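Local coordinates for monalysin (Pseudomonas entomophila, PDB 4MKQ), which forms beta-barrel pores in host membranes as an aerolysin-like toxin that damages the Drosophila gut, and is present here without its membrane-spanning segment, at the interface of chains A and B. Numbering follows the deposited sequence. Chains: chain A/B, Monalysin.

Contact 1: the interface of chains A and B. Residues chain A 10-12, 15; chain B 35, 37, 166-167.
A:Lys11 is turned with CG anti to its backbone N (chi1 -167°) and runs fully extended beyond it, laying the aliphatic chain in the corner formed by B:Ile35 and B:Arg167 of the partner subunit. B:Ile35 meets it at about a right angle, and its terminal methyl CD1 lies 3.8 Å from A:Lys11 CE. B:Arg167 instead bends at its second and third torsions and runs alongside the lysine, pointing the same way, with its CG 3.8 Å from A:Lys11 CB. Lysine suits this place because its methylene chain packs like a hydrocarbon while its ammonium group is carried out to the far end.

The backbone of A:Lys11 contributes as well. Its N-H donates to the carbonyl O of B:His166, in the short 3-10 helix 165-167, with A:Lys11 N 3.0 Å from that oxygen. The bond is fairly straight, 155° at the hydrogen, but the donor sits well above the carbonyl plane, 49° out of it, and so misses the lone-pair directions. A:Lys10 follows a bent path past the same acceptor, with its CD 3.4 Å from B:His166 O.

A:Gly12 comes next, in a loop conformation with positive phi that glycine adopts easily. Having no side chain, it can bring its CA within 3.7 Å of the B:Val37 methyl CG1. The same methyl touches the small side chain at the start of helix 13-20, where A:Ala15 CB lies 3.8 Å from B:Val37 CG1. A branched valine at the beginning of strand 37-43 thus fills the angle between the loop and the helix, a task for a compact apolar residue. At the other end of the patch the two cationic side chains run parallel without their charged atoms touching: A:Lys11 NZ is 5.5 Å from B:Arg167 NE.

Contact 2: the interface of chains A and B. Residues chain A 165-168; chain B 9-11, 15.
The ammonium nitrogen NZ of B:Lys10 is gripped by two backbone carbonyls of chain A and a water. B:Lys10 NZ donates to A:Arg168 O at 2.8 Å, approaching nearly along the C=O axis (167°). A second bond, equally head-on in character, joins B:Lys10 NZ to A:Pro165 O at 3.1 Å. The bend at chi2 (-73°) turns the chain so that NZ reaches the carbonyls of A:Pro165 and A:Arg168, at either end of the 3-10 segment 165-167. A long, flexible and probably cationic side chain suits a spot where two backbone carbonyls converge on one donor.

Water 1 completes the arrangement: it bonds to B:Lys10 NZ and to A:Pro165 O, and its oxygen is 2.8 Å from the backbone O of B:Thr9. Proline has no backbone N-H to give, but its carbonyl serves both the lysine and the water.

Beside this polar group, the B:Thr9 O lies 3.7 Å above one face of the A:His166 ring, offset toward its rim. The threonine methyl CG2 is near the ring as well, B:Thr9 CG2 being 3.8 Å from A:His166 ND1, and the two side chains cross obliquely. A flat ring offers a broad surface to a short beta-branched residue. In this crystal assembly these contacts join the N-terminal strand 9-10 of one subunit to the C-terminal end of the other, and may help hold the oligomer together.

Contact 1: the interface of chains A and B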
loop_
_atom_site.group_PDB
_atom_site.type_symbol
_atom_site.label_atom_id
_atom_site.label_comp_id
_atom_site.label_asym_id
_atom_site.label_seq_id
_atom_site.Cartn_x
_atom_site.Cartn_y
_atom_site.Cartn_z
ATOM N N LYS A 10 2.336 -26.443 9.752
ATOM C CA LYS A 10 3.227 -25.468 10.377
ATOM C C LYS A 10 2.493 -24.705 11.474
ATOM O O LYS A 10 1.272 -24.538 11.398
ATOM C CB LYS A 10 3.865 -24.518 9.342
ATOM C CG LYS A 10 4.891 -25.179 8.411
ATOM C CD LYS A 10 6.212 -25.502 9.104
ATOM C CE LYS A 10 7.050 -26.449 8.283
ATOM N NZ LYS A 10 8.189 -26.995 9.066
ATOM N N LYS A 11 3.234 -24.271 12.507
ATOM C CA LYS A 11 2.691 -23.554 13.659
ATOM C C LYS A 11 3.605 -22.369 13.977
ATOM O O LYS A 11 4.809 -22.558 14.146
ATOM C CB LYS A 11 2.581 -24.520 14.858
ATOM C CG LYS A 11 1.747 -24.016 16.026
ATOM C CD LYS A 11 1.695 -25.045 17.143
ATOM C CE LYS A 11 0.741 -24.639 18.242
ATOM N NZ LYS A 11 0.780 -25.586 19.387
ATOM N N GLY A 12 3.034 -21.167 14.026
ATOM C CA GLY A 12 3.772 -19.938 14.302
ATOM C C GLY A 12 4.153 -19.180 13.047
ATOM O O GLY A 12 4.630 -19.783 12.084
ATOM N N ALA A 15 7.490 -19.758 11.243
ATOM C CA ALA A 15 7.599 -21.131 10.731
ATOM C C ALA A 15 6.841 -21.269 9.415
ATOM O O ALA A 15 7.343 -21.900 8.490
ATOM C CB ALA A 15 7.086 -22.133 11.752
ATOM N N ILE B 35 3.139 -18.477 20.180
ATOM C CA ILE B 35 3.929 -19.684 19.947
ATOM C C ILE B 35 5.394 -19.327 19.699
ATOM O O ILE B 35 5.684 -18.338 19.022
ATOM C CB ILE B 35 3.291 -20.459 18.742
ATOM C CG1 ILE B 35 1.916 -21.045 19.114
ATOM C CG2 ILE B 35 4.207 -21.538 18.143
ATOM C CD1 ILE B 35 0.826 -20.856 18.026
ATOM N N VAL B 37 8.876 -20.423 17.892
ATOM C CA VAL B 37 9.359 -21.155 16.720
ATOM C C VAL B 37 10.886 -21.148 16.725
ATOM O O VAL B 37 11.482 -20.395 17.495
ATOM C CB VAL B 37 8.774 -20.614 15.379
ATOM C CG1 VAL B 37 7.261 -20.769 15.333
ATOM C CG2 VAL B 37 9.183 -19.167 15.117
ATOM N N HIS B 166 6.983 -28.883 13.334
ATOM C CA HIS B 166 5.910 -27.965 12.938
ATOM C C HIS B 166 6.315 -26.523 13.210
ATOM O O HIS B 166 5.880 -25.623 12.494
ATOM C CB HIS B 166 4.620 -28.274 13.725
ATOM C CG HIS B 166 3.950 -29.578 13.386
ATOM N ND1 HIS B 166 2.596 -29.757 13.593
ATOM C CD2 HIS B 166 4.464 -30.723 12.881
ATOM C CE1 HIS B 166 2.328 -30.992 13.204
ATOM N NE2 HIS B 166 3.419 -31.610 12.760
ATOM N N ARG B 167 7.126 -26.308 14.267
ATOM C CA ARG B 167 7.619 -25.004 14.711
ATOM C C ARG B 167 9.078 -24.749 14.300
ATOM O O ARG B 167 9.711 -23.826 14.814
ATOM C CB ARG B 167 7.421 -24.850 16.226
ATOM C CG ARG B 167 5.976 -24.556 16.616
ATOM C CD ARG B 167 5.583 -25.205 17.927
ATOM N NE ARG B 167 6.226 -24.575 19.080
ATOM C CZ ARG B 167 6.679 -25.229 20.145
ATOM N NH1 ARG B 167 6.578 -26.550 20.216
ATOM N NH2 ARG B 167 7.247 -24.568 21.141
#

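Contact 2: the interface of chains A and B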
loop_
_atom_site.group_PDB
_atom_site.type_symbol
_atom_site.label_atom_id
_atom_site.label_comp_id
_atom_site.label_asym_id
_atom_site.label_seq_id
_atom_site.Cartn_x
_atom_site.Cartn_y
_atom_site.Cartn_z
ATOM N N PRO A 165 -10.990 -14.791 28.008
ATOM C CA PRO A 165 -11.023 -13.348 27.694
ATOM C C PRO A 165 -9.871 -12.883 26.798
ATOM O O PRO A 165 -10.013 -11.874 26.108
ATOM C CB PRO A 165 -10.962 -12.678 29.075
ATOM C CG PRO A 165 -11.286 -13.748 30.056
ATOM C CD PRO A 165 -10.784 -15.014 29.451
ATOM N N HIS A 166 -8.746 -13.633 26.798
ATOM C CA HIS A 166 -7.548 -13.376 25.990
ATOM C C HIS A 166 -7.841 -13.632 24.518
ATOM O O HIS A 166 -7.242 -12.986 23.659
ATOM C CB HIS A 166 -6.395 -14.301 26.430
ATOM C CG HIS A 166 -5.817 -14.023 27.788
ATOM N ND1 HIS A 166 -4.521 -14.401 28.102
ATOM C CD2 HIS A 166 -6.373 -13.436 28.875
ATOM C CE1 HIS A 166 -4.329 -14.025 29.355
ATOM N NE2 HIS A 166 -5.412 -13.434 29.859
ATOM N N ARG A 167 -8.743 -14.596 24.235
ATOM C CA ARG A 167 -9.152 -15.010 22.893
ATOM C C ARG A 167 -10.521 -14.448 22.488
ATOM O O ARG A 167 -11.113 -14.907 21.511
ATOM C CB ARG A 167 -9.107 -16.540 22.774
ATOM C CG ARG A 167 -7.692 -17.089 22.633
ATOM C CD ARG A 167 -7.515 -18.422 23.333
ATOM N NE ARG A 167 -8.214 -19.509 22.652
ATOM C CZ ARG A 167 -8.845 -20.504 23.266
ATOM N NH1 ARG A 167 -8.884 -20.560 24.590
ATOM N NH2 ARG A 167 -9.452 -21.446 22.559
ATOM N N ARG A 168 -11.011 -13.432 23.223
ATOM C CA ARG A 168 -12.281 -12.759 22.941
ATOM C C ARG A 168 -12.033 -11.300 22.596
ATOM O O ARG A 168 -11.080 -10.712 23.105
ATOM C CB ARG A 168 -13.246 -12.871 24.127
ATOM C CG ARG A 168 -14.002 -14.187 24.190
ATOM C CD ARG A 168 -15.196 -14.086 25.119
ATOM N NE ARG A 168 -16.339 -13.423 24.483
ATOM C CZ ARG A 168 -17.600 -13.834 24.578
ATOM N NH1 ARG A 168 -17.903 -14.917 25.284
ATOM N NH2 ARG A 168 -18.569 -13.167 23.965
ATOM N N THR B 9 -3.637 -8.776 27.818
ATOM C CA THR B 9 -2.987 -9.811 27.023
ATOM C C THR B 9 -4.011 -10.375 26.031
ATOM O O THR B 9 -5.152 -10.658 26.412
ATOM C CB THR B 9 -2.372 -10.878 27.945
ATOM O OG1 THR B 9 -1.437 -10.244 28.819
ATOM C CG2 THR B 9 -1.672 -12.006 27.178
ATOM N N LYS B 10 -3.606 -10.512 24.759
ATOM C CA LYS B 10 -4.449 -11.074 23.704
ATOM C C LYS B 10 -3.758 -12.261 23.043
ATOM O O LYS B 10 -2.526 -12.317 23.010
ATOM C CB LYS B 10 -4.869 -10.005 22.674
ATOM C CG LYS B 10 -5.857 -8.956 23.201
ATOM C CD LYS B 10 -7.271 -9.505 23.397
ATOM C CE LYS B 10 -8.109 -8.575 24.232
ATOM N NZ LYS B 10 -9.364 -9.219 24.692
ATOM N N LYS B 11 -4.551 -13.223 22.549
ATOM C CA LYS B 11 -4.058 -14.442 21.912
ATOM C C LYS B 11 -4.871 -14.698 20.644
ATOM O O LYS B 11 -6.098 -14.741 20.708
ATOM C CB LYS B 11 -4.178 -15.618 22.902
ATOM C CG LYS B 11 -3.425 -16.882 22.508
ATOM C CD LYS B 11 -3.605 -17.962 23.560
ATOM C CE LYS B 11 -2.744 -19.173 23.292
ATOM N NZ LYS B 11 -3.028 -20.266 24.258
ATOM N N ALA B 15 -8.145 -11.662 17.582
ATOM C CA ALA B 15 -8.344 -11.103 18.928
ATOM C C ALA B 15 -7.467 -9.871 19.127
ATOM O O ALA B 15 -7.934 -8.879 19.682
ATOM C CB ALA B 15 -8.051 -12.144 19.993
HETATM O O HOH W 1 -7.772 -10.116 27.196
#

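Contact 1 and contact 2 lie about 19 Å apart, measured between the centres of their C-alpha atoms, and are twins under the two-fold axis that relates the chains. Both use residues 10, 11 and 15 of one chain against 166 and 167 of the other. Contact 1 extends toward residues 35 and 37, contact 2 toward 9, 165 and 168. Each subunit therefore gives its N-terminal segment and receives its partner's, a reciprocal arrangement. Pro-monalysin nonamers pair through swapped N-terminal pro-peptides; this chain begins after the first part of the precursor, and the coordinates do not show whether this pairing is the one in the 18-mer.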